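Local coordinates for protein esterase (Pseudomonas putida, PDB 1ZOI) that probably hydrolyses carboxylic esters stereoselectively, as an alpha/beta-hydrolase-fold esterase associated with the synthesis of D-beta-acetylthioisobutyric acid, at residues Val4-Lys7 with Asp8-Ile12. Numbering follows the deposited sequence.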
loop_
_atom_site.group_PDB
_atom_site.type_symbol
_atom_site.label_atom_id
_atom_site.label_comp_id
_atom_site.label_asym_id
_atom_site.label_seq_id
_atom_site.Cartn_x
_atom_site.Cartn_y
_atom_site.Cartn_z
ATOM N N VAL A 4 -15.804 6.271 8.463
ATOM C CA VAL A 4 -17.052 6.963 8.735
ATOM C C VAL A 4 -17.588 7.344 7.361
ATOM O O VAL A 4 -16.818 7.665 6.456
ATOM C CB VAL A 4 -16.869 8.238 9.603
ATOM C CG1 VAL A 4 -15.937 9.226 8.924
ATOM C CG2 VAL A 4 -18.228 8.883 9.855
ATOM N N THR A 5 -18.902 7.271 7.189
ATOM C CA THR A 5 -19.510 7.637 5.919
ATOM C C THR A 5 -20.026 9.062 6.042
ATOM O O THR A 5 -20.762 9.386 6.976
ATOM C CB THR A 5 -20.689 6.706 5.566
ATOM O OG1 THR A 5 -20.219 5.358 5.466
ATOM C CG2 THR A 5 -21.315 7.121 4.241
ATOM N N THR A 6 -19.628 9.915 5.105
ATOM C CA THR A 6 -20.050 11.311 5.113
ATOM C C THR A 6 -21.462 11.454 4.560
ATOM O O THR A 6 -22.031 10.496 4.031
ATOM C CB THR A 6 -19.133 12.178 4.247
ATOM O OG1 THR A 6 -19.223 11.736 2.889
ATOM C CG2 THR A 6 -17.689 12.078 4.720
ATOM N N LYS A 7 -22.011 12.662 4.678
ATOM C CA LYS A 7 -23.353 12.955 4.187
ATOM C C LYS A 7 -23.438 12.646 2.700
ATOM O O LYS A 7 -24.453 12.136 2.222
ATOM C CB LYS A 7 -23.695 14.434 4.382
ATOM C CG LYS A 7 -23.429 14.996 5.764
ATOM C CD LYS A 7 -23.658 16.506 5.780
ATOM C CE LYS A 7 -22.803 17.210 4.726
ATOM N NZ LYS A 7 -22.974 18.692 4.732
ATOM N N ASP A 8 -22.373 12.966 1.968
ATOM C CA ASP A 8 -22.356 12.730 0.531
ATOM C C ASP A 8 -21.816 11.375 0.079
ATOM O O ASP A 8 -21.395 11.221 -1.070
ATOM C CB ASP A 8 -21.625 13.871 -0.202
ATOM C CG ASP A 8 -20.330 14.296 0.478
ATOM O OD1 ASP A 8 -19.604 15.120 -0.119
ATOM O OD2 ASP A 8 -20.042 13.828 1.600
ATOM N N GLY A 9 -21.844 10.398 0.983
ATOM C CA GLY A 9 -21.406 9.047 0.661
ATOM C C GLY A 9 -19.926 8.737 0.505
ATOM O O GLY A 9 -19.566 7.770 -0.164
ATOM N N VAL A 10 -19.064 9.533 1.122
ATOM C CA VAL A 10 -17.630 9.291 1.020
ATOM C C VAL A 10 -17.151 8.502 2.233
ATOM O O VAL A 10 -17.594 8.753 3.344
ATOM C CB VAL A 10 -16.853 10.621 0.960
ATOM C CG1 VAL A 10 -15.350 10.353 0.896
ATOM C CG2 VAL A 10 -17.311 11.431 -0.247
ATOM N N GLN A 11 -16.261 7.537 2.017
ATOM C CA GLN A 11 -15.716 6.757 3.124
ATOM C C GLN A 11 -14.430 7.439 3.562
ATOM O O GLN A 11 -13.475 7.531 2.785
ATOM C CB GLN A 11 -15.393 5.324 2.693
ATOM C CG GLN A 11 -16.603 4.460 2.381
ATOM C CD GLN A 11 -17.521 4.295 3.575
ATOM O OE1 GLN A 11 -18.574 4.927 3.655
ATOM N NE2 GLN A 11 -17.118 3.450 4.519
ATOM N N ILE A 12 -14.414 7.925 4.800
ATOM C CA ILE A 12 -13.245 8.602 5.347
ATOM C C ILE A 12 -12.562 7.678 6.340
ATOM O O ILE A 12 -13.158 7.283 7.343
ATOM C CB ILE A 12 -13.636 9.899 6.090
ATOM C CG1 ILE A 12 -14.232 10.915 5.104
ATOM C CG2 ILE A 12 -12.418 10.469 6.827
ATOM C CD1 ILE A 12 -13.262 11.440 4.067
#
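The hydroxyl of Thr6 reaches across the bend of a beta hairpin to Asp8 and Val10. Its OG1 gives its hydrogen to Asp8 OD2 at 2.6 Å and accepts the amide of Val10, N to OG1 2.8 Å, so one small group works as donor and acceptor at once. The Thr6 torsion (chi1 63°) sets OG1 between its own N and carbonyl carbon, facing the returning chain. Asp8 OD2 receives the hydroxyl on its anti side, 33° out of the carboxylate plane.

The backbone beneath is a type I turn from Thr6 to Gly9, in which Gly9 N bonds to Thr6 O at 3.1 Å. Gly9 itself has a phi of +74°, a region that favours glycine. Thr6 N then bonds to Val10 O, and the strands pair antiparallel: Val4 and Ile12 form a hydrogen-bonded pair, with Ile12 N to Val4 O at 2.9 Å.

Two faces result. On one, Thr5 and Gln11, a non-hydrogen-bonded pair, join through Thr5 OG1, which donates to Gln11 OE1 over a very short 2.5 Å; polar side chains suit this more open face, and a bend at chi2 brings the glutamine oxygen to the hydroxyl. On the other, Val4 and Ile12 lie side by side, Val4 CG1 to Ile12 CB 3.7 Å, beta-branched residues suited to a buried strand. The Thr6 side chain crosses that of Ile12 at about a right angle, CG2 against CG1, its methyl extending their apolar patch while its hydroxyl serves the turn.

Asp8 OD1 forms a salt bridge with Arg58, which would further steady the carboxylate that holds Thr6. The apolar face rests on helix 72-86, Val4 touching His85 and Ile12 touching Val82. This hairpin makes the antiparallel border of the alpha/beta-hydrolase sheet, with strand 3-5 outermost within the chain and 11-17 leading inward to strand 51-55.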